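Local structure of methylmalonyl-CoA carboxyltransferase 12S subunit (Propionibacterium freudenreichii, 1ON3) at residues Y290-V295 / V365-V370; G329-Q334 / L416-R421; A434-M439 / R483-D488; M439-A444 / A473-Y478. The protein catalyses transfer of the carboxyl group of methylmalonyl-CoA to the biotin of the 1.3S subunit, giving propanoyl-CoA and carboxylated biotin in the transcarboxylase complex. All coordinates share one frame; numbering follows the deposited sequence.

Contact 1: Y290-V295 / V365-V370; sequences YDVRDV and VQLVDV
The Tyr290 ring and the Asp369 carboxylate meet edge on, with nothing of strand 365-370 over either ring face. Asp369 OD2 lies in the ring plane near the hydroxyl, and the two planes are only 28° apart. Tyr290 OH donates to Asp369 OD2 over 2.7 Å, to the anti lone pair, turned away from OD1. The same OD2 is 3.1 Å from Tyr290 CE2. Tyr290 CG stands between the backbone N and the carbonyl carbon, chi1 59°, which swings the ring over to the strand. Arg408 forms a salt bridge with OD2, and Lys409 N donates to OD1. A phenylalanine in place of Tyr290 is likely to cost OD2 one of its donors and leave the carboxylate less firmly fixed.

Strand 364-370 runs parallel to strands 326-333 and 402-407 in a mixed sheet of the C-terminal crotonase-like half. Helix 293-299 begins beside it. Leu367 CD1 reaches out to meet Val295 CG1 at 4.0 Å and Val292 CG2 at 4.3 Å. Behind them, Asp291 OD1 caps Arg293 N at 2.9 Å. Arg293 grips that carboxylate side-on, NE to OD1 and NH2 to OD2.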
# COMPACT_ATOMS: atom_id res chain seq x y z
N TYR E 290 36.53 19.73 -29.58
CA TYR E 290 35.42 20.46 -30.19
C TYR E 290 34.52 20.87 -29.04
O TYR E 290 34.77 20.48 -27.90
CB TYR E 290 34.64 19.56 -31.16
CG TYR E 290 34.06 18.31 -30.53
CD1 TYR E 290 32.72 18.27 -30.11
CD2 TYR E 290 34.85 17.17 -30.34
CE1 TYR E 290 32.19 17.11 -29.52
CE2 TYR E 290 34.33 16.02 -29.76
CZ TYR E 290 33.00 15.99 -29.35
OH TYR E 290 32.50 14.83 -28.81
N ASP E 291 33.49 21.66 -29.32
CA ASP E 291 32.55 22.08 -28.28
C ASP E 291 31.33 21.19 -28.41
O ASP E 291 30.62 21.25 -29.41
CB ASP E 291 32.12 23.53 -28.47
CG ASP E 291 31.41 24.09 -27.25
OD1 ASP E 291 30.63 23.35 -26.62
OD2 ASP E 291 31.63 25.28 -26.92
N VAL E 292 31.08 20.36 -27.40
CA VAL E 292 29.96 19.44 -27.45
C VAL E 292 28.59 20.12 -27.50
O VAL E 292 27.60 19.51 -27.88
CB VAL E 292 30.02 18.44 -26.25
CG1 VAL E 292 29.68 19.15 -24.94
CG2 VAL E 292 29.10 17.26 -26.51
N ARG E 293 28.53 21.40 -27.13
CA ARG E 293 27.26 22.10 -27.18
C ARG E 293 26.84 22.34 -28.63
O ARG E 293 25.69 22.62 -28.91
CB ARG E 293 27.34 23.42 -26.40
CG ARG E 293 27.45 23.18 -24.88
CD ARG E 293 27.89 24.44 -24.14
NE ARG E 293 29.24 24.85 -24.52
CZ ARG E 293 29.98 25.71 -23.82
NH1 ARG E 293 29.51 26.24 -22.70
NH2 ARG E 293 31.19 26.05 -24.25
N ASP E 294 27.79 22.22 -29.56
CA ASP E 294 27.44 22.37 -30.97
C ASP E 294 26.62 21.15 -31.38
O ASP E 294 25.76 21.23 -32.26
CB ASP E 294 28.70 22.50 -31.84
CG ASP E 294 29.37 23.85 -31.69
OD1 ASP E 294 28.67 24.83 -31.36
OD2 ASP E 294 30.59 23.93 -31.89
N VAL E 295 26.89 20.01 -30.74
CA VAL E 295 26.13 18.81 -31.03
C VAL E 295 24.76 19.00 -30.40
O VAL E 295 23.72 18.75 -31.02
CB VAL E 295 26.79 17.56 -30.43
CG1 VAL E 295 25.87 16.36 -30.61
CG2 VAL E 295 28.16 17.31 -31.10
N VAL E 365 19.64 12.42 -21.01
CA VAL E 365 20.29 12.14 -22.28
C VAL E 365 21.79 12.41 -22.15
O VAL E 365 22.20 13.52 -21.80
CB VAL E 365 19.71 13.03 -23.41
CG1 VAL E 365 20.46 12.77 -24.73
CG2 VAL E 365 18.22 12.74 -23.57
N GLN E 366 22.58 11.38 -22.41
CA GLN E 366 24.04 11.47 -22.33
C GLN E 366 24.69 11.50 -23.71
O GLN E 366 24.29 10.76 -24.61
CB GLN E 366 24.63 10.26 -21.57
CG GLN E 366 24.34 10.20 -20.06
CD GLN E 366 22.85 10.09 -19.76
OE1 GLN E 366 22.28 10.95 -19.09
NE2 GLN E 366 22.22 9.01 -20.25
N LEU E 367 25.70 12.37 -23.86
CA LEU E 367 26.48 12.46 -25.10
C LEU E 367 27.90 12.14 -24.61
O LEU E 367 28.50 12.91 -23.86
CB LEU E 367 26.41 13.86 -25.70
CG LEU E 367 25.00 14.32 -26.08
CD1 LEU E 367 25.09 15.72 -26.70
CD2 LEU E 367 24.35 13.33 -27.05
N VAL E 368 28.42 11.00 -25.04
CA VAL E 368 29.71 10.52 -24.58
C VAL E 368 30.95 10.63 -25.47
O VAL E 368 30.94 10.21 -26.63
CB VAL E 368 29.58 9.04 -24.12
CG1 VAL E 368 30.89 8.55 -23.50
CG2 VAL E 368 28.43 8.88 -23.13
N ASP E 369 32.01 11.18 -24.89
CA ASP E 369 33.31 11.31 -25.52
C ASP E 369 34.25 11.55 -24.34
O ASP E 369 34.67 12.67 -24.08
CB ASP E 369 33.36 12.49 -26.49
CG ASP E 369 34.59 12.45 -27.38
OD1 ASP E 369 35.48 11.61 -27.10
OD2 ASP E 369 34.68 13.24 -28.34
N VAL E 370 34.56 10.48 -23.62
CA VAL E 370 35.39 10.57 -22.42
C VAL E 370 36.53 9.54 -22.45
O VAL E 370 36.30 8.34 -22.60
CB VAL E 370 34.49 10.39 -21.14
CG1 VAL E 370 33.83 9.01 -21.15
CG2 VAL E 370 35.30 10.63 -19.86

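Contact 2: G329-Q334 / L416-R421; sequences GIVANQ and LAMCNR
Met418 reaches from the loop after helix 412-416 to strand 329-333, and its end makes the contact. CB points toward the strand. CG is the first atom to touch, 3.8 Å from Asn333 OD1. SD comes next and lies 3.4 Å from Asn333 ND2. CE ends the chain against the strand. It is 3.4 Å from Asn333 OD1, 3.7 Å from Val331 O and 4.1 Å from Val331 CG1, and it also touches Ala332 CA. The chain is bent twice, at chi2 (-64°) and chi3 (-69°), and this folds the methyl back against the strand. The contact is van der Waals packing with no hydrogen bond across it.

Strand 326-333 belongs to the mixed sheet of the crotonase-like C-terminal half, next to strand 364-370. Met418 lies on one side of that sheet, where it also touches Val368, and Met391 of helix 384-397 packs on it. Asn333 ties the two strands together, because its OD1 accepts from Asp369 N. An alanine at Asn333 would probably leave Asp369 N without that acceptor and open a gap beside the sulfur and methyl of Met418. On the loop side, Cys419 N bonds to Leu416 O at 3.1 Å. Cys419 O then accepts from Thr404 OG1 of strand 402-407, which anchors the loop to the sheet.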
# COMPACT_ATOMS: atom_id res chain seq x y z
N GLY E 329 17.22 16.40 -19.53
CA GLY E 329 18.46 16.87 -18.94
C GLY E 329 19.58 16.23 -19.74
O GLY E 329 19.62 15.00 -19.90
N ILE E 330 20.51 17.04 -20.24
CA ILE E 330 21.62 16.52 -21.04
C ILE E 330 22.92 16.57 -20.25
O ILE E 330 23.22 17.59 -19.64
CB ILE E 330 21.78 17.33 -22.35
CG1 ILE E 330 20.51 17.17 -23.21
CG2 ILE E 330 23.02 16.88 -23.12
CD1 ILE E 330 20.50 17.97 -24.46
N VAL E 331 23.65 15.46 -20.26
CA VAL E 331 24.94 15.34 -19.56
C VAL E 331 25.91 14.94 -20.68
O VAL E 331 25.76 13.89 -21.29
CB VAL E 331 24.87 14.23 -18.49
CG1 VAL E 331 26.19 14.15 -17.71
CG2 VAL E 331 23.71 14.52 -17.52
N ALA E 332 26.90 15.79 -20.92
CA ALA E 332 27.82 15.56 -22.02
C ALA E 332 29.27 15.93 -21.69
O ALA E 332 29.54 16.96 -21.07
CB ALA E 332 27.34 16.37 -23.23
N ASN E 333 30.21 15.09 -22.12
CA ASN E 333 31.62 15.41 -21.87
C ASN E 333 32.05 16.52 -22.83
O ASN E 333 31.53 16.62 -23.95
CB ASN E 333 32.49 14.18 -22.07
CG ASN E 333 31.93 12.96 -21.35
OD1 ASN E 333 31.39 12.04 -21.97
ND2 ASN E 333 32.05 12.96 -20.03
N GLN E 334 33.00 17.34 -22.40
CA GLN E 334 33.49 18.47 -23.20
C GLN E 334 34.96 18.24 -23.62
O GLN E 334 35.88 18.65 -22.92
CB GLN E 334 33.37 19.76 -22.38
CG GLN E 334 33.76 21.05 -23.10
CD GLN E 334 32.89 21.32 -24.31
OE1 GLN E 334 33.01 20.66 -25.34
NE2 GLN E 334 32.00 22.30 -24.19
N LEU E 416 31.32 3.93 -18.07
CA LEU E 416 30.24 3.40 -17.24
C LEU E 416 29.59 4.53 -16.45
O LEU E 416 28.38 4.51 -16.23
CB LEU E 416 30.79 2.34 -16.27
CG LEU E 416 31.42 1.13 -16.98
CD1 LEU E 416 31.91 0.14 -15.93
CD2 LEU E 416 30.37 0.48 -17.91
N ALA E 417 30.40 5.50 -16.04
CA ALA E 417 29.91 6.64 -15.27
C ALA E 417 28.99 7.53 -16.09
O ALA E 417 28.23 8.32 -15.53
CB ALA E 417 31.09 7.45 -14.76
N MET E 418 29.06 7.40 -17.42
CA MET E 418 28.21 8.18 -18.31
C MET E 418 26.96 7.40 -18.71
O MET E 418 26.36 7.65 -19.76
CB MET E 418 28.98 8.62 -19.55
CG MET E 418 30.06 9.66 -19.28
SD MET E 418 29.39 11.23 -18.68
CE MET E 418 28.55 11.83 -20.15
N CYS E 419 26.60 6.44 -17.87
CA CYS E 419 25.40 5.62 -18.02
C CYS E 419 25.29 4.74 -19.27
O CYS E 419 24.65 5.12 -20.24
CB CYS E 419 24.16 6.52 -17.95
SG CYS E 419 22.64 5.64 -17.59
N ASN E 420 25.91 3.56 -19.22
CA ASN E 420 25.82 2.63 -20.35
C ASN E 420 24.63 1.70 -20.06
O ASN E 420 23.90 1.91 -19.09
CB ASN E 420 27.13 1.85 -20.51
CG ASN E 420 27.22 0.66 -19.57
OD1 ASN E 420 26.81 0.74 -18.41
ND2 ASN E 420 27.77 -0.44 -20.07
N ARG E 421 24.43 0.67 -20.89
CA ARG E 421 23.32 -0.25 -20.68
C ARG E 421 23.31 -0.89 -19.30
O ARG E 421 22.26 -1.10 -18.69
CB ARG E 421 23.36 -1.37 -21.72
CG ARG E 421 22.34 -2.46 -21.49
CD ARG E 421 21.15 -2.26 -22.38
NE ARG E 421 21.56 -2.34 -23.78
CZ ARG E 421 20.87 -1.80 -24.78
NH1 ARG E 421 19.73 -1.16 -24.53
NH2 ARG E 421 21.32 -1.90 -26.03

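Contact 3: A434-M439 / R483-D488; sequences AEIAVM and RGQVDD. With MCA (methylmalonyl-coenzyme A), chain L.
Ile436 meets the 483-488 loop with two branches. Its CD1 lies 3.8 Å from Val486 CG1, the two side chains lying alongside and running in opposing senses. Its CG2 is 4.1 Å from Gln485 OE1. Ile436 CG1 is anti to the carbonyl carbon, chi1 -65°, and this sends CD1 toward Val486. Gln485 has two deposited conformers, so the place of its amide is less certain. In the conformer described, NE2 donates to Ile148 O of a second subunit, while OE1 is buried and has no partner in the model.

Further out, Val486 packs on Val428, Ala430 and Ala481. Gly484 ends helix 477-482 in a Schellman motif, with positive phi (84°). Asp487 OD1 holds the loop to Arg421 and Val428 N, and Asp488 has a salt bridge to Arg23 of a third subunit. Strand 435-437 pairs in parallel with strand 409-411 and leads directly into the ligand pocket.

There Val438 O is 3.5 Å from the sulfur of methylmalonyl-coenzyme A, and Val438 CG2 is 3.7 Å from its carbon CS1. Met439 SD lies 4.0 Å from CP2. Gly413 N and Ile144 N of the second subunit hydrogen-bond the same ligand. The pocket therefore lies between subunits. Val438 and Met439 touch the thioester end by packing, through a carbonyl oxygen as well as side chains, while hydrogen bonds to the ligand come from other residues.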
# COMPACT_ATOMS: atom_id res chain seq x y z
N ALA E 434 32.38 5.99 -32.51
CA ALA E 434 32.35 5.50 -31.13
C ALA E 434 33.49 4.54 -30.84
O ALA E 434 33.79 3.64 -31.63
CB ALA E 434 31.03 4.82 -30.84
N GLU E 435 34.13 4.74 -29.70
CA GLU E 435 35.23 3.90 -29.31
C GLU E 435 35.08 3.43 -27.87
O GLU E 435 35.82 3.86 -26.99
CB GLU E 435 36.54 4.65 -29.51
CG GLU E 435 37.76 3.77 -29.48
CD GLU E 435 39.04 4.54 -29.77
OE1 GLU E 435 40.09 3.89 -29.89
OE2 GLU E 435 38.98 5.79 -29.88
N ILE E 436 34.10 2.56 -27.63
CA ILE E 436 33.84 1.98 -26.31
C ILE E 436 34.94 0.95 -26.08
O ILE E 436 35.12 0.04 -26.88
CB ILE E 436 32.47 1.28 -26.29
CG1 ILE E 436 31.37 2.31 -26.49
CG2 ILE E 436 32.30 0.49 -24.98
CD1 ILE E 436 30.06 1.74 -26.90
N ALA E 437 35.69 1.10 -25.00
CA ALA E 437 36.80 0.18 -24.73
C ALA E 437 37.16 0.11 -23.26
O ALA E 437 36.97 1.08 -22.51
CB ALA E 437 38.02 0.62 -25.54
N VAL E 438 37.67 -1.03 -22.82
CA VAL E 438 38.06 -1.16 -21.43
C VAL E 438 39.24 -0.21 -21.21
O VAL E 438 39.40 0.37 -20.14
CB VAL E 438 38.44 -2.62 -21.08
CG1 VAL E 438 39.75 -3.02 -21.76
CG2 VAL E 438 38.52 -2.78 -19.58
N MET E 439 40.04 -0.04 -22.26
CA MET E 439 41.18 0.86 -22.25
C MET E 439 41.70 0.96 -23.69
O MET E 439 41.31 0.17 -24.55
CB MET E 439 42.28 0.36 -21.30
CG MET E 439 43.15 -0.77 -21.82
SD MET E 439 44.10 -1.52 -20.48
CE MET E 439 45.38 -0.31 -20.18
N ARG E 483 28.07 -7.19 -29.27
CA ARG E 483 27.86 -7.62 -27.89
C ARG E 483 26.56 -7.11 -27.28
O ARG E 483 26.20 -7.49 -26.16
CB ARG E 483 29.04 -7.17 -27.02
CG ARG E 483 30.35 -7.84 -27.38
CD ARG E 483 30.28 -9.34 -27.10
NE ARG E 483 31.62 -9.88 -26.89
CZ ARG E 483 32.50 -10.12 -27.85
NH1 ARG E 483 32.18 -9.87 -29.12
NH2 ARG E 483 33.71 -10.58 -27.55
N GLY E 484 25.86 -6.25 -28.00
CA GLY E 484 24.60 -5.74 -27.49
C GLY E 484 24.74 -4.56 -26.55
O GLY E 484 23.76 -4.16 -25.91
N GLN E 485 25.95 -3.99 -26.46
CA GLN E 485 26.18 -2.84 -25.60
C GLN E 485 25.55 -1.58 -26.17
O GLN E 485 25.39 -0.58 -25.47
CB GLN E 485 27.68 -2.69 -25.33
CG GLN E 485 28.18 -3.87 -24.48
CD GLN E 485 29.58 -3.71 -23.94
OE1 GLN E 485 30.01 -2.59 -23.65
NE2 GLN E 485 30.29 -4.82 -23.78
N VAL E 486 25.21 -1.62 -27.46
CA VAL E 486 24.51 -0.50 -28.09
C VAL E 486 23.36 -1.09 -28.90
O VAL E 486 23.47 -2.20 -29.43
CB VAL E 486 25.43 0.37 -29.03
CG1 VAL E 486 26.58 0.97 -28.24
CG2 VAL E 486 25.93 -0.45 -30.21
N ASP E 487 22.25 -0.37 -28.97
CA ASP E 487 21.08 -0.81 -29.73
C ASP E 487 21.41 -0.88 -31.22
O ASP E 487 20.93 -1.76 -31.94
CB ASP E 487 19.92 0.19 -29.61
CG ASP E 487 19.29 0.23 -28.23
OD1 ASP E 487 20.00 0.04 -27.23
OD2 ASP E 487 18.07 0.50 -28.16
N ASP E 488 22.23 0.06 -31.68
CA ASP E 488 22.53 0.16 -33.11
C ASP E 488 23.70 1.12 -33.32
O ASP E 488 24.07 1.86 -32.40
CB ASP E 488 21.28 0.73 -33.78
CG ASP E 488 21.32 0.66 -35.30
OD1 ASP E 488 20.45 1.30 -35.93
OD2 ASP E 488 22.18 -0.03 -35.86
C8 MCA L . 47.24 -7.83 -13.93
N9 MCA L . 47.36 -8.91 -14.82
C4 MCA L . 46.33 -8.74 -15.71
C5 MCA L . 45.65 -7.57 -15.30
N7 MCA L . 46.25 -7.02 -14.18
N3 MCA L . 45.99 -9.54 -16.80
C2 MCA L . 44.89 -9.08 -17.48
N1 MCA L . 44.16 -7.96 -17.18
C6 MCA L . 44.51 -7.17 -16.08
N6 MCA L . 43.76 -6.09 -15.83
C1' MCA L . 48.24 -9.95 -14.89
C2' MCA L . 49.63 -9.38 -15.17
O2' MCA L . 49.78 -9.08 -16.52
C3' MCA L . 50.51 -10.48 -14.59
O3' MCA L . 50.71 -11.49 -15.58
C4' MCA L . 49.73 -10.98 -13.34
O4' MCA L . 48.33 -10.61 -13.63
C5' MCA L . 50.06 -10.32 -11.95
O5' MCA L . 50.90 -9.48 -12.14
P1 MCA L . 52.16 -8.92 -11.91
O11 MCA L . 52.56 -7.99 -12.82
O12 MCA L . 52.78 -10.11 -11.91
O6 MCA L . 52.23 -8.09 -10.50
P2 MCA L . 52.33 -7.31 -9.42
O21 MCA L . 53.61 -7.01 -9.88
O22 MCA L . 51.98 -7.79 -8.16
O7 MCA L . 51.43 -6.01 -9.74
CPB MCA L . 50.27 -6.05 -10.09
CPA MCA L . 49.35 -4.90 -10.45
CP7 MCA L . 49.81 -4.76 -11.92
CP9 MCA L . 49.47 -3.70 -9.48
CP8 MCA L . 47.91 -5.43 -10.34
OP3 MCA L . 49.66 -5.78 -12.61
CP6 MCA L . 49.25 -3.78 -12.81
OP2 MCA L . 49.23 -2.57 -12.41
NP2 MCA L . 48.75 -4.18 -14.15
CP5 MCA L . 47.41 -3.79 -14.41
CP4 MCA L . 46.47 -2.74 -14.23
CP3 MCA L . 45.48 -2.27 -15.20
OP1 MCA L . 46.17 -1.52 -16.09
NP1 MCA L . 44.03 -2.41 -15.40
CP2 MCA L . 43.55 -1.71 -16.56
CP1 MCA L . 42.08 -1.64 -16.41
P3 MCA L . 51.66 -12.82 -15.94
O31 MCA L . 52.83 -11.88 -16.08
O32 MCA L . 51.19 -13.36 -17.27
O33 MCA L . 51.94 -13.87 -14.89
S MCA L . 41.28 -0.91 -17.50
CS1 MCA L . 40.06 -1.35 -16.51
OS1 MCA L . 39.97 -1.98 -15.42
CS2 MCA L . 39.26 -0.22 -16.26
CS3 MCA L . 38.00 -0.28 -16.67
CS4 MCA L . 39.41 1.14 -15.53
OS4 MCA L . 40.22 1.20 -14.62
OS5 MCA L . 38.70 2.10 -15.89

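Contact 4: M439-A444 / A473-Y478; sequences MGAEGA and AFNTPY
Asn475 reaches the N-terminal end of helix 441-448, where Gly440 is the N-cap residue. The helix starts just after Met439, a residue of the methylmalonyl-coenzyme A pocket. Asn475 CG is anti to the carbonyl carbon, chi1 -54°, and chi2 is close to zero. These torsions carry ND2 toward the start of the helix. ND2 comes 3.6 Å from Met439 O, too far for a bond. It is 3.7 Å from Ala441 N, but both are donors, so an acceptor is needed between them. It also lies 4.1 Å from Ala441 CB. Met439 faces Asn475 with its carbonyl, while its CB points away. Ala441 also packs on Ile467, Tyr470 and Gln471 of helix 459-474. In the first turn, Ala444 N bonds to Gly440 O at 3.0 Å.

The other segment is the turn from helix 459-474 into helix 477-482. Thr476 is the N-cap of the second helix. Its chi1 of 70° turns OG1 to Val479 N, in a weak hydrogen bond. On either side of this turn, rings meet edge-to-face: Phe474 with Tyr470, and Tyr478 with Phe65 of a third subunit. The two segments are joined through water. One water molecule accepts both from Ala441 N at 2.9 Å and from Asn475 ND2 at 3.0 Å.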
# COMPACT_ATOMS: atom_id res chain seq x y z
N MET E 439 40.04 -0.04 -22.26
CA MET E 439 41.18 0.86 -22.25
C MET E 439 41.70 0.96 -23.69
O MET E 439 41.31 0.17 -24.55
CB MET E 439 42.28 0.36 -21.30
CG MET E 439 43.15 -0.77 -21.82
SD MET E 439 44.10 -1.52 -20.48
CE MET E 439 45.38 -0.31 -20.18
N GLY E 440 42.56 1.95 -23.94
CA GLY E 440 43.10 2.13 -25.29
C GLY E 440 43.83 0.90 -25.82
O GLY E 440 44.53 0.22 -25.08
N ALA E 441 43.66 0.61 -27.11
CA ALA E 441 44.30 -0.56 -27.71
C ALA E 441 45.80 -0.61 -27.42
O ALA E 441 46.35 -1.67 -27.13
CB ALA E 441 44.06 -0.59 -29.22
N GLU E 442 46.46 0.54 -27.49
CA GLU E 442 47.90 0.59 -27.24
C GLU E 442 48.25 0.20 -25.81
O GLU E 442 49.14 -0.61 -25.59
CB GLU E 442 48.46 1.98 -27.53
CG GLU E 442 49.94 2.09 -27.21
CD GLU E 442 50.50 3.46 -27.52
OE1 GLU E 442 51.71 3.68 -27.28
OE2 GLU E 442 49.74 4.33 -28.01
N GLY E 443 47.55 0.81 -24.85
CA GLY E 443 47.80 0.52 -23.45
C GLY E 443 47.57 -0.94 -23.13
O GLY E 443 48.32 -1.55 -22.36
N ALA E 444 46.51 -1.51 -23.70
CA ALA E 444 46.19 -2.91 -23.48
C ALA E 444 47.34 -3.77 -24.00
O ALA E 444 47.95 -4.53 -23.25
CB ALA E 444 44.90 -3.27 -24.20
N ALA E 473 39.24 -5.97 -32.71
CA ALA E 473 38.51 -7.03 -32.02
C ALA E 473 37.53 -6.50 -30.96
O ALA E 473 36.51 -7.13 -30.70
CB ALA E 473 39.50 -7.99 -31.36
N PHE E 474 37.83 -5.35 -30.38
CA PHE E 474 36.99 -4.79 -29.32
C PHE E 474 36.49 -3.37 -29.46
O PHE E 474 35.32 -3.09 -29.20
CB PHE E 474 37.72 -4.82 -27.97
CG PHE E 474 37.98 -6.19 -27.41
CD1 PHE E 474 36.95 -7.11 -27.28
CD2 PHE E 474 39.25 -6.52 -26.95
CE1 PHE E 474 37.18 -8.36 -26.70
CE2 PHE E 474 39.49 -7.77 -26.36
CZ PHE E 474 38.45 -8.69 -26.24
N ASN E 475 37.38 -2.47 -29.87
CA ASN E 475 37.08 -1.04 -29.89
C ASN E 475 36.35 -0.36 -31.04
O ASN E 475 36.46 0.85 -31.21
CB ASN E 475 38.37 -0.29 -29.57
CG ASN E 475 39.01 -0.76 -28.26
OD1 ASN E 475 38.44 -1.60 -27.56
ND2 ASN E 475 40.18 -0.22 -27.93
N THR E 476 35.58 -1.11 -31.82
CA THR E 476 34.83 -0.49 -32.90
C THR E 476 33.35 -0.53 -32.54
O THR E 476 32.91 -1.35 -31.73
CB THR E 476 35.01 -1.24 -34.22
OG1 THR E 476 34.35 -2.50 -34.14
CG2 THR E 476 36.50 -1.45 -34.51
N PRO E 477 32.55 0.37 -33.14
CA PRO E 477 31.11 0.46 -32.91
C PRO E 477 30.43 -0.88 -33.20
O PRO E 477 29.45 -1.25 -32.58
CB PRO E 477 30.65 1.53 -33.90
CG PRO E 477 31.87 2.37 -34.10
CD PRO E 477 32.98 1.37 -34.14
N TYR E 478 30.98 -1.60 -34.18
CA TYR E 478 30.41 -2.87 -34.57
C TYR E 478 30.56 -3.97 -33.53
O TYR E 478 29.71 -4.84 -33.42
CB TYR E 478 30.99 -3.31 -35.91
CG TYR E 478 30.67 -2.32 -37.01
CD1 TYR E 478 31.56 -1.28 -37.33
CD2 TYR E 478 29.46 -2.38 -37.68
CE1 TYR E 478 31.23 -0.32 -38.30
CE2 TYR E 478 29.12 -1.43 -38.65
CZ TYR E 478 30.00 -0.41 -38.95
OH TYR E 478 29.65 0.52 -39.90
O HOH W 1 41.75 2.16 -28.73

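In the fold
Along the chain, contact 1 opens at 290-295 and contact 2 at 329-334. Contact 1 closes at 365-370, before contact 2 closes at 416-421, so the two cross. Their strands, 326-333 and 364-370, are neighbours in one sheet, and their centres are about 9 Å apart. Contact 1 joins the start of helix 293-299 to this sheet, and contact 2 the loop after helix 412-416. Contact 3 then joins strand 435-437 to the loop after helix 477-482. Contact 4 falls within that span, shares Met439, and joins the start of helix 441-448 to the turn between helices 459-474 and 477-482. An Arg421-Asp487 salt bridge links contacts 2 and 3.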